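Local structure of DNA replication licensing factor MCM related protein (Thermoplasma acidophilum, 4ME3) at residues Asp19-Arg22 / Asp23-Leu27; Ala109-Ile112 / Arg113-Arg116; Leu227-Pro230 / Gly231-Val234. The protein forms the zinc-binding N-terminal part of an archaeal MCM protein, which probably works in DNA replication as an ATP-driven helicase on single-stranded DNA. One frame throughout, in Å; residues are numbered along the deposited sequence.

Interaction 1. Residues Asp19-Arg22 / Asp23-Leu27; sequences DLWR and DFFRL
Trp21 and Phe25, one helical turn apart, both set CG opposite the carbonyl carbon and beside the backbone N, which sends their rings to the same flank of the helix; Phe24, with CG swung opposite its N (chi1 171°), brings its ring alongside the indole. The result is an aromatic cluster of i, i+3 and i+4 side chains. Trp21 CE3 comes to 3.5 Å from Phe25 CZ, the two planes 23° apart but laterally displaced, so little of one ring lies over the other. Phe24 is turned more steeply to the indole, at 80°, and meets it where CD2 lies 4.0 Å from Trp21 CZ3. The backbone keeps its helical bonds, among them Phe25 N to Trp21 O at 2.9 Å. Arg22 NH1 pairs with Asp19 OD1 at 2.7 Å, while Arg22 NE makes a second salt bridge, to Asp83. Helix 14-27, in the helical part of the MCM N-terminal domain, turns its aromatic flank inward: Phe24 and Phe25 rest on Val49 of strand 46-50, Phe25 also on Val79 and Ile80 of helix 69-84, and Trp21 on Leu54 of helix 51-57 and Ile65 of helix 59-67, its NE1 bonded to the carbonyl of Tyr72.

Interaction 2. Residues Ala109-Ile112 / Arg113-Arg116; sequences AYRI and RDIR
Arg111 and Asp114 meet side-on, the guanidinium presenting NE and NH2 to the two carboxylate oxygens in a paired salt bridge. Their planes are turned 50° against each other, so the two bonds meet the carboxylate differently. Arg111 NE reaches Asp114 OD2 at 2.7 Å, with the oxygen almost in the guanidinium plane but the nitrogen well above the carboxylate plane; Arg111 NH2 reaches the syn lone pair of Asp114 OD1 at 3.0 Å. A water bonded to both Arg111 N and Asp114 OD2 gives that oxygen a second donor, tying the carboxylate to the backbone. Arg113 CG sits between backbone N and carbonyl carbon (chi1 70°), which carries the aliphatic chain across one face of the Arg111 guanidinium, Arg113 CD lying 3.6 Å from Arg111 CZ. The two guanidinium planes stand 60° apart, and the charge of Arg113 is answered elsewhere, by Glu202. The backbone makes a short 3-10 turn in the loop between strands 97-101 and 123-147, leading into the OB sheet; Asp114 N bonds to Arg111 O at 2.9 Å and Ile115 N to Ile112 O at 3.3 Å. While the charged groups gather on the surface, Ile112 and Ile115 face the sheet, packing on Val126 of strand 123-147 and Ile216 of strand 215-221; Tyr110 touches Ile124 of strand 123-147.

Interaction 3. Residues Leu227-Pro230 / Gly231-Val234; sequences LLYP and GNRV
Asn232 folds its side chain back over the backbone of Tyr229, its CG 3.0 Å from Tyr229 O and its amide oxygen lodged beside the Tyr229 N-H. The backbone between them is a type II beta turn running from Tyr229 to Asn232, the tight bend that leads into strand 233-247 of the OB domain. Two hydrogen bonds close it. One is the classic turn bond, from Asn232 N to Tyr229 O at 3.0 Å; the other runs the opposite way, from Tyr229 N to Asn232 OD1 at 2.8 Å, with the donor 60° above the amide plane. Backbone and side chain of one residue therefore hold both backbone polar groups of Tyr229. With CG opposite the carbonyl carbon, the amide is placed to do this, and it extends in the same direction as the tyrosine side chain, ring and amide planes 78° apart. Asn232 OD1 lies near the plane of the ring at its edge, 3.9 Å from Tyr229 CD1. Pro230 and Gly231 take the two corners. Gly231 has a positive phi (101°), as is common for glycine at the third position of such a turn. Gly231 and Asn232 also bond through their backbones to Val130, which fastens the turn to strand 123-147. Leu228 and Val234 approach each other on the side of the turn that faces the sheet, where Leu228 also packs on Val198 and Val264, and Val234 on Ile200. Their methyls join the two limbs of the bend through an apolar contact, Leu228 CD2 lying 3.6 Å from Val234 CG1. Outside the bend, strand 263-267 supplies Lys266, whose NZ bonds to both Leu227 O and Asn232 OD1, so that this one amide oxygen accepts from Tyr229 N and Lys266 NZ.

Overall arrangement
The three contacts illustrate how side chains close in sequence meet in three local settings: a helix, a 3-10 turn and a beta turn. Interaction 1 stands apart in the helical region, its nearest atoms about 19 Å from interaction 2 and about 20 Å from interaction 3. The latter two are neighbours on the beta-sheet part, at the OB fold, their nearest atoms about 8 Å apart. What joins them is strand 123-147: residues 109-116 pack against its early part, around Ile124 and Val126, and residues 227-234 bond to Gly128 and Val130. The same strand ends at Cys147, a zinc ligand with Cys150, Cys169 and Cys172, yet all three contacts lie away from that metal site.

Interaction 1. Residues Asp19-Arg22 / Asp23-Leu27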
ATOM      1  N   ASP A  19     -13.057  10.116 -10.497  1.00 17.79           N
ATOM      2  CA  ASP A  19     -14.487  10.308 -10.735  1.00 20.17           C
ATOM      3  C   ASP A  19     -15.229   8.979 -10.665  1.00 17.55           C
ATOM      4  O   ASP A  19     -16.328   8.907 -10.127  1.00 18.88           O
ATOM      5  CB  ASP A  19     -14.734  10.979 -12.088  1.00 19.11           C
ATOM      6  CG  ASP A  19     -14.485  12.474 -12.053  1.00 34.39           C
ATOM      7  OD1 ASP A  19     -14.524  13.064 -10.952  1.00 42.39           O
ATOM      8  OD2 ASP A  19     -14.259  13.065 -13.130  1.00 47.77           O
ATOM      9  N   LEU A  20     -14.623   7.926 -11.205  1.00 15.30           N
ATOM     10  CA  LEU A  20     -15.221   6.597 -11.162  1.00 13.09           C
ATOM     11  C   LEU A  20     -15.358   6.092  -9.719  1.00 14.58           C
ATOM     12  O   LEU A  20     -16.388   5.525  -9.346  1.00 14.21           O
ATOM     13  CB  LEU A  20     -14.404   5.621 -12.010  1.00 17.23           C
ATOM     14  CG  LEU A  20     -14.552   5.814 -13.523  1.00 20.91           C
ATOM     15  CD1 LEU A  20     -13.435   5.115 -14.279  1.00 24.46           C
ATOM     16  CD2 LEU A  20     -15.902   5.309 -13.994  1.00 22.65           C
ATOM     17  N   TRP A  21     -14.326   6.299  -8.906  1.00 14.30           N
ATOM     18  CA  TRP A  21     -14.398   5.929  -7.494  1.00 11.78           C
ATOM     19  C   TRP A  21     -15.494   6.710  -6.781  1.00 11.86           C
ATOM     20  O   TRP A  21     -16.245   6.153  -5.982  1.00 14.32           O
ATOM     21  CB  TRP A  21     -13.068   6.189  -6.785  1.00 12.36           C
ATOM     22  CG  TRP A  21     -12.057   5.097  -6.944  1.00 13.55           C
ATOM     23  CD1 TRP A  21     -10.858   5.180  -7.592  1.00 14.68           C
ATOM     24  CD2 TRP A  21     -12.150   3.758  -6.443  1.00 12.26           C
ATOM     25  NE1 TRP A  21     -10.202   3.975  -7.527  1.00 12.11           N
ATOM     26  CE2 TRP A  21     -10.973   3.086  -6.825  1.00 10.19           C
ATOM     27  CE3 TRP A  21     -13.114   3.064  -5.710  1.00 11.09           C
ATOM     28  CZ2 TRP A  21     -10.731   1.754  -6.494  1.00 11.42           C
ATOM     29  CZ3 TRP A  21     -12.874   1.742  -5.384  1.00 13.71           C
ATOM     30  CH2 TRP A  21     -11.692   1.101  -5.774  1.00 10.92           C
ATOM     31  N   ARG A  22     -15.572   8.008  -7.054  1.00 13.43           N
ATOM     32  CA  ARG A  22     -16.554   8.864  -6.391  1.00 15.38           C
ATOM     33  C   ARG A  22     -17.974   8.333  -6.574  1.00 14.71           C
ATOM     34  O   ARG A  22     -18.729   8.214  -5.610  1.00 15.16           O
ATOM     35  CB  ARG A  22     -16.468  10.298  -6.917  1.00 16.76           C
ATOM     36  CG  ARG A  22     -15.255  11.062  -6.421  1.00 19.48           C
ATOM     37  CD  ARG A  22     -15.380  12.553  -6.687  1.00 26.79           C
ATOM     38  NE  ARG A  22     -14.129  13.252  -6.418  1.00 25.54           N
ATOM     39  CZ  ARG A  22     -13.153  13.416  -7.307  1.00 30.02           C
ATOM     40  NH1 ARG A  22     -13.275  12.939  -8.539  1.00 39.53           N
ATOM     41  NH2 ARG A  22     -12.049  14.064  -6.966  1.00 39.45           N
ATOM     42  N   ASP A  23     -18.335   8.021  -7.812  1.00 12.97           N
ATOM     43  CA  ASP A  23     -19.665   7.503  -8.095  1.00 14.58           C
ATOM     44  C   ASP A  23     -19.860   6.133  -7.459  1.00 19.79           C
ATOM     45  O   ASP A  23     -20.940   5.819  -6.960  1.00 14.67           O
ATOM     46  CB  ASP A  23     -19.890   7.405  -9.602  1.00 16.16           C
ATOM     47  CG  ASP A  23     -20.284   8.722 -10.224  1.00 22.98           C
ATOM     48  OD1 ASP A  23     -20.660   9.648  -9.479  1.00 28.67           O
ATOM     49  OD2 ASP A  23     -20.221   8.816 -11.469  1.00 27.72           O
ATOM     50  N   PHE A  24     -18.810   5.316  -7.473  1.00 14.42           N
ATOM     51  CA  PHE A  24     -18.901   3.970  -6.921  1.00 11.65           C
ATOM     52  C   PHE A  24     -19.229   3.983  -5.429  1.00 13.34           C
ATOM     53  O   PHE A  24     -20.139   3.284  -4.975  1.00 11.69           O
ATOM     54  CB  PHE A  24     -17.602   3.193  -7.146  1.00 10.97           C
ATOM     55  CG  PHE A  24     -17.563   1.891  -6.411  1.00  9.40           C
ATOM     56  CD1 PHE A  24     -18.270   0.796  -6.884  1.00 12.47           C
ATOM     57  CD2 PHE A  24     -16.850   1.766  -5.233  1.00  9.80           C
ATOM     58  CE1 PHE A  24     -18.252  -0.402  -6.199  1.00 11.52           C
ATOM     59  CE2 PHE A  24     -16.832   0.573  -4.543  1.00 11.95           C
ATOM     60  CZ  PHE A  24     -17.532  -0.514  -5.027  1.00 10.80           C
ATOM     61  N   PHE A  25     -18.479   4.770  -4.665  1.00 12.73           N
ATOM     62  CA  PHE A  25     -18.650   4.803  -3.220  1.00 12.94           C
ATOM     63  C   PHE A  25     -20.089   5.166  -2.875  1.00 16.47           C
ATOM     64  O   PHE A  25     -20.689   4.579  -1.974  1.00 15.32           O
ATOM     65  CB  PHE A  25     -17.697   5.813  -2.578  1.00 13.95           C
ATOM     66  CG  PHE A  25     -16.253   5.386  -2.576  1.00 12.43           C
ATOM     67  CD1 PHE A  25     -15.892   4.077  -2.286  1.00 13.46           C
ATOM     68  CD2 PHE A  25     -15.253   6.303  -2.852  1.00 14.15           C
ATOM     69  CE1 PHE A  25     -14.565   3.697  -2.282  1.00 13.28           C
ATOM     70  CE2 PHE A  25     -13.925   5.926  -2.851  1.00 12.22           C
ATOM     71  CZ  PHE A  25     -13.582   4.620  -2.561  1.00 12.27           C
ATOM     72  N   ARG A  26     -20.641   6.131  -3.603  1.00 16.76           N
ATOM     73  CA  ARG A  26     -22.009   6.579  -3.361  1.00 17.01           C
ATOM     74  C   ARG A  26     -23.029   5.533  -3.800  1.00 15.58           C
ATOM     75  O   ARG A  26     -23.889   5.123  -3.018  1.00 15.38           O
ATOM     76  CB  ARG A  26     -22.280   7.893  -4.095  1.00 17.71           C
ATOM     77  CG  ARG A  26     -23.625   8.509  -3.747  1.00 25.85           C
ATOM     78  CD  ARG A  26     -23.952   9.720  -4.610  1.00 37.46           C
ATOM     79  NE  ARG A  26     -22.941   9.987  -5.631  1.00 39.81           N
ATOM     80  CZ  ARG A  26     -21.862  10.744  -5.449  1.00 44.45           C
ATOM     81  NH1 ARG A  26     -21.624  11.317  -4.274  1.00 44.58           N
ATOM     82  NH2 ARG A  26     -21.010  10.927  -6.447  1.00 45.48           N
ATOM     83  N   LEU A  27     -22.929   5.111  -5.057  1.00 13.38           N
ATOM     84  CA  LEU A  27     -23.888   4.179  -5.645  1.00 12.74           C
ATOM     85  C   LEU A  27     -24.045   2.903  -4.834  1.00 19.63           C
ATOM     86  O   LEU A  27     -25.158   2.414  -4.657  1.00 17.04           O
ATOM     87  CB  LEU A  27     -23.462   3.799  -7.063  1.00 16.92           C
ATOM     88  CG  LEU A  27     -24.001   4.625  -8.224  1.00 28.74           C
ATOM     89  CD1 LEU A  27     -23.385   4.110  -9.513  1.00 22.65           C
ATOM     90  CD2 LEU A  27     -25.525   4.558  -8.287  1.00 20.18           C
TER

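Interaction 2. Residues Ala109-Ile112 / Arg113-Arg116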
ATOM      1  N   ALA A 109      -6.161 -16.323  -9.197  1.00 28.10           N
ATOM      2  CA  ALA A 109      -5.501 -17.272  -8.310  1.00 18.34           C
ATOM      3  C   ALA A 109      -4.343 -17.961  -9.029  1.00 29.59           C
ATOM      4  O   ALA A 109      -4.483 -18.385 -10.179  1.00 27.62           O
ATOM      5  CB  ALA A 109      -6.496 -18.302  -7.802  1.00 23.38           C
ATOM      6  N   TYR A 110      -3.204 -18.060  -8.350  1.00 24.39           N
ATOM      7  CA  TYR A 110      -2.016 -18.702  -8.910  1.00 21.32           C
ATOM      8  C   TYR A 110      -1.323 -19.575  -7.868  1.00 22.64           C
ATOM      9  O   TYR A 110      -1.193 -19.182  -6.714  1.00 23.79           O
ATOM     10  CB  TYR A 110      -1.012 -17.649  -9.391  1.00 18.60           C
ATOM     11  CG  TYR A 110      -1.371 -16.961 -10.685  1.00 21.08           C
ATOM     12  CD1 TYR A 110      -2.135 -15.802 -10.690  1.00 17.24           C
ATOM     13  CD2 TYR A 110      -0.933 -17.460 -11.903  1.00 21.49           C
ATOM     14  CE1 TYR A 110      -2.462 -15.170 -11.871  1.00 27.13           C
ATOM     15  CE2 TYR A 110      -1.253 -16.832 -13.090  1.00 25.46           C
ATOM     16  CZ  TYR A 110      -2.013 -15.688 -13.069  1.00 17.62           C
ATOM     17  OH  TYR A 110      -2.341 -15.061 -14.251  1.00 32.72           O
ATOM     18  N   ARG A 111      -0.866 -20.758  -8.276  1.00 22.10           N
ATOM     19  CA  ARG A 111       0.065 -21.522  -7.453  1.00 18.16           C
ATOM     20  C   ARG A 111       1.377 -20.742  -7.442  1.00 17.90           C
ATOM     21  O   ARG A 111       1.708 -20.103  -8.433  1.00 18.58           O
ATOM     22  CB  ARG A 111       0.306 -22.917  -8.042  1.00 21.66           C
ATOM     23  CG  ARG A 111      -0.940 -23.779  -8.197  1.00 24.96           C
ATOM     24  CD  ARG A 111      -0.573 -25.203  -8.606  1.00 23.65           C
ATOM     25  NE  ARG A 111       0.219 -25.228  -9.835  1.00 28.94           N
ATOM     26  CZ  ARG A 111       0.861 -26.295 -10.301  1.00 28.31           C
ATOM     27  NH1 ARG A 111       0.814 -27.447  -9.642  1.00 32.75           N
ATOM     28  NH2 ARG A 111       1.556 -26.211 -11.428  1.00 27.99           N
ATOM     29  N   ILE A 112       2.123 -20.786  -6.339  1.00 14.09           N
ATOM     30  CA  ILE A 112       3.378 -20.032  -6.251  1.00 11.66           C
ATOM     31  C   ILE A 112       4.296 -20.369  -7.429  1.00 14.62           C
ATOM     32  O   ILE A 112       4.910 -19.485  -8.028  1.00 13.54           O
ATOM     33  CB  ILE A 112       4.114 -20.293  -4.918  1.00 17.41           C
ATOM     34  CG1 ILE A 112       3.345 -19.657  -3.753  1.00 20.27           C
ATOM     35  CG2 ILE A 112       5.531 -19.727  -4.960  1.00 17.21           C
ATOM     36  CD1 ILE A 112       3.852 -20.064  -2.379  1.00 17.22           C
ATOM     37  N   ARG A 113       4.368 -21.649  -7.769  1.00 16.35           N
ATOM     38  CA  ARG A 113       5.255 -22.103  -8.836  1.00 16.40           C
ATOM     39  C   ARG A 113       4.782 -21.665 -10.225  1.00 17.55           C
ATOM     40  O   ARG A 113       5.537 -21.753 -11.195  1.00 17.01           O
ATOM     41  CB  ARG A 113       5.382 -23.626  -8.791  1.00 17.87           C
ATOM     42  CG  ARG A 113       4.115 -24.351  -9.196  1.00 18.33           C
ATOM     43  CD  ARG A 113       4.088 -25.789  -8.681  1.00 30.16           C
ATOM     44  NE  ARG A 113       5.232 -26.570  -9.144  1.00 39.67           N
ATOM     45  CZ  ARG A 113       6.253 -26.960  -8.383  1.00 38.58           C
ATOM     46  NH1 ARG A 113       6.305 -26.655  -7.091  1.00 37.19           N
ATOM     47  NH2 ARG A 113       7.235 -27.670  -8.919  1.00 36.21           N
ATOM     48  N   ASP A 114       3.543 -21.190 -10.324  1.00 15.99           N
ATOM     49  CA  ASP A 114       2.983 -20.790 -11.613  1.00 15.54           C
ATOM     50  C   ASP A 114       3.098 -19.287 -11.876  1.00 13.86           C
ATOM     51  O   ASP A 114       2.746 -18.808 -12.957  1.00 10.77           O
ATOM     52  CB  ASP A 114       1.515 -21.209 -11.709  1.00 16.83           C
ATOM     53  CG  ASP A 114       1.343 -22.711 -11.818  1.00 24.81           C
ATOM     54  OD1 ASP A 114       2.339 -23.417 -12.086  1.00 23.77           O
ATOM     55  OD2 ASP A 114       0.204 -23.186 -11.641  1.00 22.94           O
ATOM     56  N   ILE A 115       3.588 -18.545 -10.891  1.00 10.90           N
ATOM     57  CA  ILE A 115       3.754 -17.104 -11.041  1.00 10.44           C
ATOM     58  C   ILE A 115       4.835 -16.803 -12.079  1.00 10.20           C
ATOM     59  O   ILE A 115       5.871 -17.468 -12.107  1.00 12.22           O
ATOM     60  CB  ILE A 115       4.120 -16.454  -9.691  1.00 13.46           C
ATOM     61  CG1 ILE A 115       2.947 -16.602  -8.716  1.00 17.70           C
ATOM     62  CG2 ILE A 115       4.485 -14.992  -9.885  1.00 16.51           C
ATOM     63  CD1 ILE A 115       3.257 -16.186  -7.293  1.00 13.45           C
ATOM     64  N   ARG A 116       4.589 -15.807 -12.926  1.00 11.14           N
ATOM     65  CA  ARG A 116       5.535 -15.427 -13.980  1.00 11.16           C
ATOM     66  C   ARG A 116       5.683 -13.910 -14.069  1.00 15.07           C
ATOM     67  O   ARG A 116       4.952 -13.164 -13.418  1.00 12.29           O
ATOM     68  CB  ARG A 116       5.069 -15.981 -15.328  1.00 10.95           C
ATOM     69  CG  ARG A 116       4.971 -17.492 -15.384  1.00 12.06           C
ATOM     70  CD  ARG A 116       6.337 -18.162 -15.470  1.00 12.88           C
ATOM     71  NE  ARG A 116       6.202 -19.604 -15.661  1.00 12.55           N
ATOM     72  CZ  ARG A 116       6.086 -20.490 -14.679  1.00 14.75           C
ATOM     73  NH1 ARG A 116       6.102 -20.101 -13.407  1.00 15.84           N
ATOM     74  NH2 ARG A 116       5.959 -21.780 -14.967  1.00 17.15           N
TER
HETATM   75  O   HOH W   1      -1.772 -21.485 -10.916  1.00 23.61           O

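Interaction 3. Residues Leu227-Pro230 / Gly231-Val234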
ATOM      1  N   LEU A 227      -0.331 -10.599  11.987  1.00 12.11           N
ATOM      2  CA  LEU A 227      -1.494 -11.481  11.916  1.00 15.06           C
ATOM      3  C   LEU A 227      -1.136 -12.926  11.584  1.00 20.11           C
ATOM      4  O   LEU A 227      -1.889 -13.842  11.911  1.00 18.61           O
ATOM      5  CB  LEU A 227      -2.484 -10.969  10.867  1.00 16.59           C
ATOM      6  CG  LEU A 227      -3.126  -9.604  11.126  1.00 17.60           C
ATOM      7  CD1 LEU A 227      -4.066  -9.236   9.983  1.00 20.09           C
ATOM      8  CD2 LEU A 227      -3.863  -9.595  12.452  1.00 20.85           C
ATOM      9  N   LEU A 228       0.006 -13.134  10.934  1.00 13.49           N
ATOM     10  CA  LEU A 228       0.350 -14.450  10.408  1.00 13.10           C
ATOM     11  C   LEU A 228       1.488 -15.103  11.189  1.00 15.39           C
ATOM     12  O   LEU A 228       2.487 -14.455  11.516  1.00 17.89           O
ATOM     13  CB  LEU A 228       0.710 -14.341   8.922  1.00 14.52           C
ATOM     14  CG  LEU A 228      -0.376 -13.721   8.035  1.00 13.55           C
ATOM     15  CD1 LEU A 228       0.055 -13.682   6.571  1.00 15.80           C
ATOM     16  CD2 LEU A 228      -1.680 -14.478   8.182  1.00 14.96           C
ATOM     17  N   TYR A 229       1.321 -16.390  11.480  1.00 13.84           N
ATOM     18  CA  TYR A 229       2.279 -17.155  12.268  1.00 16.19           C
ATOM     19  C   TYR A 229       2.594 -18.483  11.581  1.00 13.92           C
ATOM     20  O   TYR A 229       1.797 -18.981  10.782  1.00 16.19           O
ATOM     21  CB  TYR A 229       1.710 -17.435  13.664  1.00 19.86           C
ATOM     22  CG  TYR A 229       1.318 -16.199  14.440  1.00 31.52           C
ATOM     23  CD1 TYR A 229       0.048 -15.653  14.318  1.00 29.50           C
ATOM     24  CD2 TYR A 229       2.214 -15.586  15.306  1.00 39.61           C
ATOM     25  CE1 TYR A 229      -0.317 -14.525  15.030  1.00 30.97           C
ATOM     26  CE2 TYR A 229       1.858 -14.455  16.023  1.00 33.49           C
ATOM     27  CZ  TYR A 229       0.592 -13.931  15.883  1.00 42.20           C
ATOM     28  OH  TYR A 229       0.236 -12.808  16.594  1.00 41.24           O
ATOM     29  N   PRO A 230       3.759 -19.072  11.893  1.00 15.87           N
ATOM     30  CA  PRO A 230       4.124 -20.343  11.257  1.00 18.54           C
ATOM     31  C   PRO A 230       3.066 -21.428  11.434  1.00 17.55           C
ATOM     32  O   PRO A 230       2.570 -21.639  12.540  1.00 18.85           O
ATOM     33  CB  PRO A 230       5.423 -20.726  11.971  1.00 20.86           C
ATOM     34  CG  PRO A 230       6.018 -19.421  12.366  1.00 24.28           C
ATOM     35  CD  PRO A 230       4.855 -18.535  12.718  1.00 20.31           C
ATOM     36  N   GLY A 231       2.729 -22.103  10.339  1.00 15.85           N
ATOM     37  CA  GLY A 231       1.717 -23.141  10.348  1.00 19.50           C
ATOM     38  C   GLY A 231       0.376 -22.663   9.820  1.00 17.61           C
ATOM     39  O   GLY A 231      -0.462 -23.474   9.426  1.00 17.04           O
ATOM     40  N   ASN A 232       0.164 -21.347   9.819  1.00 17.96           N
ATOM     41  CA  ASN A 232      -1.092 -20.785   9.332  1.00 16.48           C
ATOM     42  C   ASN A 232      -1.315 -21.106   7.862  1.00 17.39           C
ATOM     43  O   ASN A 232      -0.400 -21.004   7.050  1.00 16.10           O
ATOM     44  CB  ASN A 232      -1.119 -19.262   9.494  1.00 16.53           C
ATOM     45  CG  ASN A 232      -1.237 -18.804  10.941  1.00 20.75           C
ATOM     46  OD1 ASN A 232      -1.178 -17.603  11.209  1.00 20.48           O
ATOM     47  ND2 ASN A 232      -1.398 -19.739  11.877  1.00 19.79           N
ATOM     48  N   ARG A 233      -2.542 -21.475   7.519  1.00 13.77           N
ATOM     49  CA  ARG A 233      -2.914 -21.648   6.122  1.00 13.29           C
ATOM     50  C   ARG A 233      -3.565 -20.362   5.646  1.00 17.13           C
ATOM     51  O   ARG A 233      -4.565 -19.927   6.211  1.00 15.60           O
ATOM     52  CB  ARG A 233      -3.865 -22.833   5.967  1.00 21.07           C
ATOM     53  CG  ARG A 233      -3.202 -24.157   6.293  1.00 29.69           C
ATOM     54  CD  ARG A 233      -4.153 -25.331   6.181  1.00 36.29           C
ATOM     55  NE  ARG A 233      -3.459 -26.580   6.475  1.00 53.12           N
ATOM     56  CZ  ARG A 233      -2.729 -27.260   5.595  1.00 44.80           C
ATOM     57  NH1 ARG A 233      -2.597 -26.822   4.349  1.00 46.36           N
ATOM     58  NH2 ARG A 233      -2.130 -28.385   5.960  1.00 46.19           N
ATOM     59  N   VAL A 234      -2.993 -19.748   4.617  1.00 12.21           N
ATOM     60  CA  VAL A 234      -3.439 -18.423   4.201  1.00 12.22           C
ATOM     61  C   VAL A 234      -3.712 -18.322   2.708  1.00 15.88           C
ATOM     62  O   VAL A 234      -3.138 -19.055   1.901  1.00 14.23           O
ATOM     63  CB  VAL A 234      -2.399 -17.344   4.581  1.00 15.48           C
ATOM     64  CG1 VAL A 234      -2.086 -17.412   6.061  1.00 22.35           C
ATOM     65  CG2 VAL A 234      -1.123 -17.511   3.770  1.00 14.66           C
TER